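Local coordinates for protein endo alpha-1,4 polygalactosaminidase (Neosartorya fumigata, PDB 6OJ1) that hydrolyses galactosamine-containing polysaccharide as an endo-alpha-1,4-galactosaminidase of the fungal pathogen and disrupts microbial biofilms, at residues I44-A49 with M268-W273; T40-E45 with P226-E231; D63-D68 with N93-K98. All blocks are in the same frame, centred on the assembly; numbering follows the deposited sequence.

Contact 1 of 3, residues I44-A49 with M268-W273; sequences IELLYA and MNLNNW. With NAG (2-acetamido-2-deoxy-beta-D-glucopyranose), chain B; MAN (alpha-D-mannopyranose), chain C; NAG (2-acetamido-2-deoxy-beta-D-glucopyranose), chain D.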
loop_
_atom_site.group_PDB
_atom_site.type_symbol
_atom_site.label_atom_id
_atom_site.label_comp_id
_atom_site.label_asym_id
_atom_site.label_seq_id
_atom_site.Cartn_x
_atom_site.Cartn_y
_atom_site.Cartn_z
ATOM N N ILE A 44 5.941 6.255 5.686
ATOM C CA ILE A 44 5.198 5.023 5.900
ATOM C C ILE A 44 5.777 4.328 7.123
ATOM O O ILE A 44 7.000 4.261 7.290
ATOM C CB ILE A 44 5.219 4.091 4.669
ATOM C CG1 ILE A 44 4.527 2.760 4.999
ATOM C CG2 ILE A 44 6.646 3.869 4.146
ATOM C CD1 ILE A 44 4.217 1.882 3.765
ATOM N N GLU A 45 4.900 3.848 7.998
ATOM C CA GLU A 45 5.347 3.158 9.211
ATOM C C GLU A 45 4.277 2.125 9.528
ATOM O O GLU A 45 3.176 2.489 9.945
ATOM C CB GLU A 45 5.556 4.126 10.373
ATOM C CG GLU A 45 6.333 3.506 11.545
ATOM C CD GLU A 45 5.461 2.626 12.415
ATOM O OE1 GLU A 45 4.503 3.158 13.023
ATOM O OE2 GLU A 45 5.717 1.397 12.470
ATOM N N LEU A 46 4.602 0.845 9.322
ATOM C CA LEU A 46 3.643 -0.244 9.435
ATOM C C LEU A 46 3.943 -1.211 10.568
ATOM O O LEU A 46 3.093 -2.058 10.870
ATOM C CB LEU A 46 3.589 -1.049 8.120
ATOM C CG LEU A 46 3.238 -0.260 6.875
ATOM C CD1 LEU A 46 3.012 -1.264 5.704
ATOM C CD2 LEU A 46 1.988 0.568 7.135
ATOM N N LEU A 47 5.114 -1.114 11.206
ATOM C CA LEU A 47 5.509 -2.167 12.139
ATOM C C LEU A 47 4.771 -2.073 13.476
ATOM O O LEU A 47 4.386 -3.102 14.054
ATOM C CB LEU A 47 7.024 -2.129 12.343
ATOM C CG LEU A 47 7.619 -3.213 13.234
ATOM C CD1 LEU A 47 7.350 -4.584 12.615
ATOM C CD2 LEU A 47 9.116 -2.988 13.420
ATOM N N TYR A 48 4.568 -0.861 13.999
ATOM C CA TYR A 48 3.948 -0.674 15.302
ATOM C C TYR A 48 3.073 0.572 15.246
ATOM O O TYR A 48 3.049 1.294 14.249
ATOM C CB TYR A 48 5.006 -0.575 16.426
ATOM C CG TYR A 48 6.250 0.213 16.024
ATOM C CD1 TYR A 48 6.173 1.571 15.735
ATOM C CD2 TYR A 48 7.493 -0.404 15.932
ATOM C CE1 TYR A 48 7.289 2.292 15.364
ATOM C CE2 TYR A 48 8.621 0.309 15.563
ATOM C CZ TYR A 48 8.512 1.658 15.277
ATOM O OH TYR A 48 9.628 2.368 14.893
ATOM N N ALA A 49 2.321 0.806 16.315
ATOM C CA ALA A 49 1.494 2.002 16.381
ATOM C C ALA A 49 2.370 3.233 16.172
ATOM O O ALA A 49 3.476 3.315 16.709
ATOM C CB ALA A 49 0.783 2.074 17.732
ATOM N N MET A 268 13.401 -2.735 5.783
ATOM C CA MET A 268 12.428 -3.714 5.292
ATOM C C MET A 268 11.293 -3.938 6.290
ATOM O O MET A 268 10.181 -4.314 5.894
ATOM C CB MET A 268 13.134 -5.042 4.971
ATOM C CG MET A 268 12.224 -6.137 4.431
ATOM S SD MET A 268 11.794 -5.944 2.683
ATOM C CE MET A 268 13.371 -6.242 1.903
ATOM N N ASN A 269 11.526 -3.677 7.581
ATOM C CA ASN A 269 10.454 -3.857 8.553
ATOM C C ASN A 269 9.489 -2.675 8.592
ATOM O O ASN A 269 8.484 -2.745 9.305
ATOM C CB ASN A 269 11.027 -4.146 9.962
ATOM C CG ASN A 269 11.748 -2.956 10.598
ATOM O OD1 ASN A 269 11.769 -1.852 10.052
ATOM N ND2 ASN A 269 12.333 -3.181 11.795
ATOM N N LEU A 270 9.768 -1.610 7.835
ATOM C CA LEU A 270 8.903 -0.430 7.751
ATOM C C LEU A 270 8.597 0.155 9.137
ATOM O O LEU A 270 7.469 0.556 9.437
ATOM C CB LEU A 270 7.624 -0.750 6.969
ATOM C CG LEU A 270 7.883 -1.012 5.477
ATOM C CD1 LEU A 270 6.556 -1.489 4.799
ATOM C CD2 LEU A 270 8.456 0.227 4.786
ATOM N N ASN A 271 9.625 0.232 9.984
ATOM C CA ASN A 271 9.504 0.965 11.242
ATOM C C ASN A 271 9.672 2.469 10.985
ATOM O O ASN A 271 9.559 2.910 9.838
ATOM C CB ASN A 271 10.503 0.412 12.276
ATOM C CG ASN A 271 11.975 0.614 11.875
ATOM O OD1 ASN A 271 12.284 1.237 10.859
ATOM N ND2 ASN A 271 12.886 0.104 12.709
ATOM N N ASN A 272 9.924 3.280 12.027
ATOM C CA ASN A 272 9.927 4.736 11.847
ATOM C C ASN A 272 11.035 5.209 10.902
ATOM O O ASN A 272 10.846 6.181 10.154
ATOM C CB ASN A 272 10.102 5.458 13.197
ATOM C CG ASN A 272 8.790 5.592 13.999
ATOM O OD1 ASN A 272 7.721 5.833 13.445
ATOM N ND2 ASN A 272 8.900 5.477 15.326
ATOM N N TRP A 273 12.214 4.588 10.958
ATOM C CA TRP A 273 13.393 5.168 10.313
ATOM C C TRP A 273 13.136 5.447 8.838
ATOM O O TRP A 273 12.560 4.621 8.133
ATOM C CB TRP A 273 14.596 4.236 10.439
ATOM C CG TRP A 273 15.800 4.769 9.724
ATOM C CD1 TRP A 273 16.693 5.689 10.196
ATOM C CD2 TRP A 273 16.231 4.432 8.401
ATOM N NE1 TRP A 273 17.668 5.927 9.255
ATOM C CE2 TRP A 273 17.397 5.176 8.140
ATOM C CE3 TRP A 273 15.733 3.577 7.408
ATOM C CZ2 TRP A 273 18.087 5.082 6.941
ATOM C CZ3 TRP A 273 16.421 3.483 6.213
ATOM C CH2 TRP A 273 17.578 4.236 5.983
HETATM C C1 NAG B . 7.958 3.467 18.980
HETATM C C2 NAG B . 9.273 3.796 19.675
HETATM C C3 NAG B . 10.272 2.646 19.515
HETATM C C4 NAG B . 9.655 1.308 19.909
HETATM C C5 NAG B . 8.345 1.110 19.154
HETATM C C6 NAG B . 7.595 -0.134 19.568
HETATM C C7 NAG B . 9.723 6.201 19.738
HETATM C C8 NAG B . 10.294 7.375 19.002
HETATM N N2 NAG B . 9.814 5.022 19.118
HETATM O O3 NAG B . 11.411 2.921 20.322
HETATM O O4 NAG B . 10.549 0.253 19.564
HETATM O O5 NAG B . 7.475 2.212 19.430
HETATM O O6 NAG B . 7.364 -0.153 20.972
HETATM O O7 NAG B . 9.219 6.311 20.851
HETATM C C1 MAN C . 13.301 -5.428 16.370
HETATM C C2 MAN C . 12.399 -5.322 15.106
HETATM C C3 MAN C . 12.992 -6.131 13.944
HETATM C C4 MAN C . 14.488 -5.777 13.727
HETATM C C5 MAN C . 15.263 -5.958 15.056
HETATM C C6 MAN C . 16.727 -5.567 14.968
HETATM O O2 MAN C . 12.318 -3.977 14.638
HETATM O O3 MAN C . 12.231 -5.957 12.741
HETATM O O4 MAN C . 15.064 -6.606 12.717
HETATM O O5 MAN C . 14.657 -5.133 16.083
HETATM O O6 MAN C . 17.332 -5.852 16.230
HETATM C C1 NAG D . 10.752 -0.692 20.634
HETATM C C2 NAG D . 11.427 -1.945 20.042
HETATM C C3 NAG D . 11.810 -2.933 21.146
HETATM C C4 NAG D . 12.591 -2.238 22.250
HETATM C C5 NAG D . 11.806 -1.041 22.762
HETATM C C6 NAG D . 12.548 -0.262 23.827
HETATM C C7 NAG D . 10.698 -2.453 17.752
HETATM C C8 NAG D . 9.719 -3.203 16.910
HETATM N N2 NAG D . 10.554 -2.590 19.075
HETATM O O3 NAG D . 12.634 -3.952 20.590
HETATM O O4 NAG D . 12.801 -3.151 23.316
HETATM O O5 NAG D . 11.578 -0.142 21.672
HETATM O O6 NAG D . 13.722 0.344 23.305
HETATM O O7 NAG D . 11.578 -1.752 17.261
#
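Y48 directs its hydroxyl into the bend of 268-273, where OH accepts a hydrogen bond from N272 N (3.0 Å, 154° at the hydrogen). The N272 side chain crosses the tyrosine at about a right angle, its CG in the ring plane beyond the edge, while ND2 bonds to N51. N271 CB approaches the same ring obliquely. Tyrosine suits this place because its hydroxyl meets N272 N and one ring face carries sugar: over its centre sits C5 of the NAG of chain B, part of a glycan attached to the protein. Over the opposite face, toward the rim, lies E45 OE2, 3.3 Å above the plane. E45 folds back over its own loop: CG is anti to the backbone N (chi1 -166°), the chain bends at the next bond, and Y48 N holds OE2 at 3.0 Å on its syn lone pair. L270 works with both backbone and side chain. Its O receives L46 N at 2.9 Å in the carbonyl plane, and L47 N weakly. Its side chain runs beside that of L46, both pointing the same way with CD1 and CD1 3.7 Å apart, while L270 CD2 reaches I44 CG2. N269 closes an Asx turn, OD1 accepting N271 N, and its ND2 donates to O3 of the mannose at 2.9 Å. The contact joins strand 42-45, paired with strand 59-63 through E45 and D61, and the loop that follows it to the loop between strands 261-266 and 274-275; K266, from strand 261-266, bonds to the carbonyls of I44 and N271.

Contact 2 of 3, residues T40-E45 with P226-E231; sequences TKWQIE and PVFHIE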
loop_
_atom_site.group_PDB
_atom_site.type_symbol
_atom_site.label_atom_id
_atom_site.label_comp_id
_atom_site.label_asym_id
_atom_site.label_seq_id
_atom_site.Cartn_x
_atom_site.Cartn_y
_atom_site.Cartn_z
ATOM N N THR A 40 4.299 14.555 -3.786
ATOM C CA THR A 40 4.008 14.828 -2.384
ATOM C C THR A 40 4.881 13.958 -1.490
ATOM O O THR A 40 4.959 12.740 -1.673
ATOM C CB THR A 40 2.528 14.589 -2.076
ATOM O OG1 THR A 40 1.723 15.499 -2.842
ATOM C CG2 THR A 40 2.265 14.817 -0.598
ATOM N N LYS A 41 5.546 14.595 -0.526
ATOM C CA LYS A 41 6.405 13.871 0.403
ATOM C C LYS A 41 5.569 13.026 1.356
ATOM O O LYS A 41 4.531 13.469 1.859
ATOM C CB LYS A 41 7.259 14.857 1.198
ATOM C CG LYS A 41 8.299 14.214 2.096
ATOM C CD LYS A 41 9.138 15.314 2.770
ATOM C CE LYS A 41 10.110 14.753 3.789
ATOM N NZ LYS A 41 10.885 15.863 4.437
ATOM N N TRP A 42 6.033 11.806 1.622
ATOM C CA TRP A 42 5.282 10.898 2.474
ATOM C C TRP A 42 6.215 10.195 3.448
ATOM O O TRP A 42 7.446 10.262 3.350
ATOM C CB TRP A 42 4.479 9.869 1.659
ATOM C CG TRP A 42 5.275 8.749 1.013
ATOM C CD1 TRP A 42 6.398 8.868 0.244
ATOM C CD2 TRP A 42 4.951 7.347 1.036
ATOM N NE1 TRP A 42 6.812 7.622 -0.188
ATOM C CE2 TRP A 42 5.946 6.674 0.286
ATOM C CE3 TRP A 42 3.920 6.596 1.624
ATOM C CZ2 TRP A 42 5.948 5.287 0.111
ATOM C CZ3 TRP A 42 3.913 5.208 1.449
ATOM C CH2 TRP A 42 4.922 4.570 0.690
ATOM N N GLN A 43 5.587 9.538 4.413
ATOM C CA GLN A 43 6.221 8.642 5.361
ATOM C C GLN A 43 5.333 7.412 5.452
ATOM O O GLN A 43 4.116 7.506 5.282
ATOM C CB GLN A 43 6.401 9.331 6.737
ATOM C CG GLN A 43 6.561 8.413 7.968
ATOM C CD GLN A 43 7.901 7.675 8.040
ATOM O OE1 GLN A 43 8.396 7.154 7.045
ATOM N NE2 GLN A 43 8.490 7.627 9.233
ATOM N N ILE A 44 5.941 6.255 5.686
ATOM C CA ILE A 44 5.198 5.023 5.900
ATOM C C ILE A 44 5.777 4.328 7.123
ATOM O O ILE A 44 7.000 4.261 7.290
ATOM C CB ILE A 44 5.219 4.091 4.669
ATOM C CG1 ILE A 44 4.527 2.760 4.999
ATOM C CG2 ILE A 44 6.646 3.869 4.146
ATOM C CD1 ILE A 44 4.217 1.882 3.765
ATOM N N GLU A 45 4.900 3.848 7.998
ATOM C CA GLU A 45 5.347 3.158 9.211
ATOM C C GLU A 45 4.277 2.125 9.528
ATOM O O GLU A 45 3.176 2.489 9.945
ATOM C CB GLU A 45 5.556 4.126 10.373
ATOM C CG GLU A 45 6.333 3.506 11.545
ATOM C CD GLU A 45 5.461 2.626 12.415
ATOM O OE1 GLU A 45 4.503 3.158 13.023
ATOM O OE2 GLU A 45 5.717 1.397 12.470
ATOM N N PRO A 226 0.643 10.457 -7.976
ATOM C CA PRO A 226 1.969 10.199 -7.410
ATOM C C PRO A 226 2.288 8.711 -7.371
ATOM O O PRO A 226 1.401 7.854 -7.428
ATOM C CB PRO A 226 1.875 10.787 -5.992
ATOM C CG PRO A 226 0.415 10.828 -5.673
ATOM C CD PRO A 226 -0.301 11.012 -6.987
ATOM N N VAL A 227 3.586 8.416 -7.324
ATOM C CA VAL A 227 4.076 7.088 -6.975
ATOM C C VAL A 227 4.731 7.220 -5.610
ATOM O O VAL A 227 5.748 7.913 -5.463
ATOM C CB VAL A 227 5.079 6.523 -7.987
ATOM C CG1 VAL A 227 5.583 5.165 -7.475
ATOM C CG2 VAL A 227 4.453 6.405 -9.370
ATOM N N PHE A 228 4.151 6.562 -4.624
ATOM C CA PHE A 228 4.734 6.496 -3.289
ATOM C C PHE A 228 5.717 5.335 -3.304
ATOM O O PHE A 228 5.326 4.164 -3.290
ATOM C CB PHE A 228 3.624 6.380 -2.252
ATOM C CG PHE A 228 2.735 7.588 -2.239
ATOM C CD1 PHE A 228 3.281 8.848 -2.003
ATOM C CD2 PHE A 228 1.372 7.485 -2.492
ATOM C CE1 PHE A 228 2.482 9.995 -2.008
ATOM C CE2 PHE A 228 0.563 8.622 -2.493
ATOM C CZ PHE A 228 1.119 9.879 -2.255
ATOM N N HIS A 229 7.005 5.672 -3.373
ATOM C CA HIS A 229 8.045 4.761 -3.829
ATOM C C HIS A 229 8.967 4.400 -2.673
ATOM O O HIS A 229 9.536 5.289 -2.032
ATOM C CB HIS A 229 8.818 5.409 -4.982
ATOM C CG HIS A 229 10.079 4.697 -5.352
ATOM N ND1 HIS A 229 11.288 5.351 -5.463
ATOM C CD2 HIS A 229 10.324 3.395 -5.642
ATOM C CE1 HIS A 229 12.226 4.483 -5.800
ATOM N NE2 HIS A 229 11.669 3.289 -5.909
ATOM N N ILE A 230 9.132 3.098 -2.422
ATOM C CA ILE A 230 9.976 2.593 -1.337
ATOM C C ILE A 230 11.158 1.840 -1.925
ATOM O O ILE A 230 10.988 1.028 -2.840
ATOM C CB ILE A 230 9.192 1.652 -0.397
ATOM C CG1 ILE A 230 7.856 2.245 0.026
ATOM C CG2 ILE A 230 10.030 1.303 0.831
ATOM C CD1 ILE A 230 6.973 1.222 0.754
ATOM N N GLU A 231 12.359 2.089 -1.389
ATOM C CA GLU A 231 13.506 1.229 -1.647
ATOM C C GLU A 231 14.082 0.770 -0.316
ATOM O O GLU A 231 13.975 1.468 0.697
ATOM C CB GLU A 231 14.596 1.924 -2.479
ATOM C CG GLU A 231 14.148 2.316 -3.911
ATOM C CD GLU A 231 14.061 1.134 -4.871
ATOM O OE1 GLU A 231 14.806 0.148 -4.688
ATOM O OE2 GLU A 231 13.252 1.201 -5.829
#
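W42 lays a face of its indole on F228 and turns an edge to I230, reaching from strand 42-45 to strand 227-231 inside the (beta/alpha)-barrel. The strand axes come within 8.6 Å at 54°, and strand 261-266, next to 227-231 in the sheet, brings V264 against both W42 and I230. At the root, W42 CB lies 4.0 Å from F228 CD1. CG is set between the backbone N and the carbonyl carbon (chi1 74°) and comes closer to that same phenyl carbon, 3.6 Å. Here the five-membered ring and the phenyl ring meet obliquely, their planes inclined to each other. Farther out, NE1 passes near H229 N, and the six-membered ring receives F228 CB over the centre of its face: this CH-pi contact places CB 3.4 Å from the ring centroid, 11° from the normal. CZ2 also touches F228 C, at 3.4 Å. Along the edge of the indole, I230 CG1 approaches CZ2 at 3.6 Å, close to the ring plane, and I230 CD1 meets CH2 at the tip. I230 CD1 also reaches I44 CD1, the two isoleucines crossing at about a right angle. F228 in turn offers its ring edge to the carbonyl oxygen of T40, CE1 to O being 3.7 Å. Tryptophan fits because its long flat surface spans two strands that do not pair directly, and the branched isoleucine fills in along its edge. Cohesion across this buried interface therefore rests on dispersion and CH-pi contact, while polar groups bond within their own segments or to other residues, as T40 O does to S262 OG.

Contact 3 of 3, residues D63-D68 with N93-K98; sequences DLFIND and NWRPDK. With EDO (1,2-ethanediol), chain G.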
loop_
_atom_site.group_PDB
_atom_site.type_symbol
_atom_site.label_atom_id
_atom_site.label_comp_id
_atom_site.label_asym_id
_atom_site.label_seq_id
_atom_site.Cartn_x
_atom_site.Cartn_y
_atom_site.Cartn_z
ATOM N N ASP A 63 -0.608 1.595 9.679
ATOM C CA ASP A 63 -1.441 0.396 9.758
ATOM C C ASP A 63 -2.861 0.708 10.227
ATOM O O ASP A 63 -3.069 1.422 11.213
ATOM C CB ASP A 63 -0.786 -0.628 10.685
ATOM C CG ASP A 63 -1.531 -1.948 10.688
ATOM O OD1 ASP A 63 -1.253 -2.792 9.799
ATOM O OD2 ASP A 63 -2.423 -2.117 11.549
ATOM N N LEU A 64 -3.846 0.151 9.509
ATOM C CA LEU A 64 -5.255 0.378 9.816
ATOM C C LEU A 64 -5.632 -0.105 11.214
ATOM O O LEU A 64 -6.407 0.554 11.919
ATOM C CB LEU A 64 -6.122 -0.342 8.770
ATOM C CG LEU A 64 -7.618 -0.414 9.083
ATOM C CD1 LEU A 64 -8.221 0.974 9.138
ATOM C CD2 LEU A 64 -8.290 -1.278 8.018
ATOM N N PHE A 65 -5.150 -1.280 11.608
ATOM C CA PHE A 65 -5.673 -1.908 12.816
ATOM C C PHE A 65 -5.038 -1.342 14.074
ATOM O O PHE A 65 -5.740 -1.090 15.058
ATOM C CB PHE A 65 -5.432 -3.416 12.782
ATOM C CG PHE A 65 -6.398 -4.174 11.916
ATOM C CD1 PHE A 65 -7.649 -4.544 12.405
ATOM C CD2 PHE A 65 -6.042 -4.557 10.637
ATOM C CE1 PHE A 65 -8.537 -5.268 11.622
ATOM C CE2 PHE A 65 -6.932 -5.289 9.837
ATOM C CZ PHE A 65 -8.182 -5.637 10.332
ATOM N N ILE A 66 -3.719 -1.137 14.067
ATOM C CA ILE A 66 -3.026 -0.877 15.327
ATOM C C ILE A 66 -2.948 0.599 15.667
ATOM O O ILE A 66 -2.444 0.947 16.744
ATOM C CB ILE A 66 -1.627 -1.524 15.308
ATOM C CG1 ILE A 66 -0.721 -0.851 14.288
ATOM C CG2 ILE A 66 -1.751 -3.006 14.996
ATOM C CD1 ILE A 66 0.591 -1.597 14.088
ATOM N N ASN A 67 -3.461 1.477 14.810
ATOM C CA ASN A 67 -3.508 2.907 15.092
ATOM C C ASN A 67 -4.925 3.348 15.426
ATOM O O ASN A 67 -5.878 2.948 14.758
ATOM C CB ASN A 67 -2.992 3.686 13.898
ATOM C CG ASN A 67 -1.508 3.566 13.771
ATOM O OD1 ASN A 67 -0.775 4.174 14.555
ATOM N ND2 ASN A 67 -1.048 2.766 12.818
ATOM N N ASP A 68 -5.066 4.181 16.449
ATOM C CA ASP A 68 -6.399 4.572 16.875
ATOM C C ASP A 68 -6.842 5.883 16.222
ATOM O O ASP A 68 -6.067 6.602 15.577
ATOM C CB ASP A 68 -6.486 4.651 18.406
ATOM C CG ASP A 68 -5.542 5.681 19.022
ATOM O OD1 ASP A 68 -4.852 6.422 18.290
ATOM O OD2 ASP A 68 -5.499 5.743 20.271
ATOM N N ASN A 93 -2.525 -13.880 10.450
ATOM C CA ASN A 93 -3.130 -14.577 11.580
ATOM C C ASN A 93 -3.080 -13.779 12.874
ATOM O O ASN A 93 -3.520 -14.290 13.911
ATOM C CB ASN A 93 -2.487 -15.958 11.786
ATOM C CG ASN A 93 -1.075 -15.897 12.373
ATOM O OD1 ASN A 93 -0.505 -14.824 12.610
ATOM N ND2 ASN A 93 -0.504 -17.071 12.611
ATOM N N TRP A 94 -2.577 -12.549 12.848
ATOM C CA TRP A 94 -2.566 -11.728 14.055
ATOM C C TRP A 94 -3.637 -10.644 14.065
ATOM O O TRP A 94 -3.695 -9.864 15.023
ATOM C CB TRP A 94 -1.191 -11.088 14.253
ATOM C CG TRP A 94 -0.758 -10.169 13.156
ATOM C CD1 TRP A 94 -0.859 -8.805 13.138
ATOM C CD2 TRP A 94 -0.125 -10.539 11.922
ATOM N NE1 TRP A 94 -0.337 -8.308 11.967
ATOM C CE2 TRP A 94 0.125 -9.351 11.209
ATOM C CE3 TRP A 94 0.248 -11.761 11.351
ATOM C CZ2 TRP A 94 0.733 -9.347 9.949
ATOM C CZ3 TRP A 94 0.848 -11.757 10.094
ATOM C CH2 TRP A 94 1.087 -10.556 9.411
ATOM N N ARG A 95 -4.510 -10.596 13.057
ATOM C CA ARG A 95 -5.486 -9.518 13.020
ATOM C C ARG A 95 -6.701 -9.867 13.876
ATOM O O ARG A 95 -7.017 -11.044 14.069
ATOM C CB ARG A 95 -5.943 -9.233 11.593
ATOM C CG ARG A 95 -4.817 -8.831 10.646
ATOM C CD ARG A 95 -4.042 -7.637 11.191
ATOM N NE ARG A 95 -3.128 -7.145 10.182
ATOM C CZ ARG A 95 -2.385 -6.052 10.311
ATOM N NH1 ARG A 95 -1.580 -5.693 9.319
ATOM N NH2 ARG A 95 -2.449 -5.328 11.425
ATOM N N PRO A 96 -7.386 -8.857 14.424
ATOM C CA PRO A 96 -8.525 -9.145 15.311
ATOM C C PRO A 96 -9.737 -9.695 14.586
ATOM O O PRO A 96 -10.637 -10.224 15.254
ATOM C CB PRO A 96 -8.825 -7.785 15.963
ATOM C CG PRO A 96 -8.138 -6.769 15.107
ATOM C CD PRO A 96 -6.943 -7.454 14.519
ATOM N N ASP A 97 -9.782 -9.613 13.252
ATOM C CA ASP A 97 -10.855 -10.207 12.466
ATOM C C ASP A 97 -10.415 -11.477 11.761
ATOM O O ASP A 97 -11.089 -11.921 10.822
ATOM C CB ASP A 97 -11.414 -9.201 11.451
ATOM C CG ASP A 97 -10.383 -8.756 10.396
ATOM O OD1 ASP A 97 -9.205 -9.168 10.459
ATOM O OD2 ASP A 97 -10.755 -7.977 9.486
ATOM N N LYS A 98 -9.318 -12.103 12.215
ATOM C CA LYS A 98 -8.820 -13.268 11.482
ATOM C C LYS A 98 -9.828 -14.409 11.485
ATOM O O LYS A 98 -9.852 -15.210 10.540
ATOM C CB LYS A 98 -7.497 -13.759 12.064
ATOM C CG LYS A 98 -7.599 -14.135 13.523
ATOM C CD LYS A 98 -6.913 -15.447 13.805
ATOM C CE LYS A 98 -6.473 -15.549 15.260
ATOM N NZ LYS A 98 -7.606 -15.657 16.213
HETATM C C1 EDO G . -13.347 -5.195 11.644
HETATM O O1 EDO G . -12.573 -5.997 12.540
HETATM C C2 EDO G . -12.817 -5.421 10.241
HETATM O O2 EDO G . -13.090 -6.769 9.833
#
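An Asx motif at the end of strand 59-63 presents the carboxylate of D63 to R95. OD2 accepts the backbone N of I66 at 3.0 Å through its anti lone pair, and that of F65 from above the carboxylate plane; these bonds fix the group. D63 and R95 then meet tip to tip in a salt bridge, their flat groups only 15° apart. R95 NH1 lies 3.0 Å from D63 OD1, on its syn lone pair, while NH2 reaches both carboxylate oxygens more weakly. Arginine suits the place because its several N-H groups can serve two acids: NE pairs with E92. W94 NE1 sits over the centre of a guanidinium face. F65 crosses R95 obliquely, its ring turned 27° from the guanidinium; the bend of the arginine chain at chi2 places CD 3.7 Å from F65 CD2. P96 and D97, the middle residues of a type I turn from R95 to K98, reach F65 as well. Flat phenylalanine suits these neighbours: a face lies against R95 CB, CD1 touches P96 CG at 3.5 Å, and the ring edge receives D97 OD2 3.6 Å from CZ, the two side chains crossing at about a right angle. D97 OD2 forms a salt bridge with R133 of helix 124-140, and accepts O2 of an ethanediol, probably from the crystallisation liquor, at 2.7 Å.

Contacts 1 and 2 share I44 and E45 of strand 42-45, the first of the barrel, and their centres lie 13 Å apart; Q43 NE2 of contact 2 probably bonds to N272 O of contact 1. Contact 2 joins that strand to strand 227-231 in the buried interior, whereas contact 1 continues from the residues after it to the loop before strand 274-275. Both segments of contact 3 fall within the long span of chain that separates the two halves of contacts 1 and 2. Its centre is about 15 Å from that of contact 1, which it touches through I66 and Y48, and 22 Å from that of contact 2. Contacts 1 and 2 thus tie the first strand to late parts of the chain, while contact 3 joins two early loops.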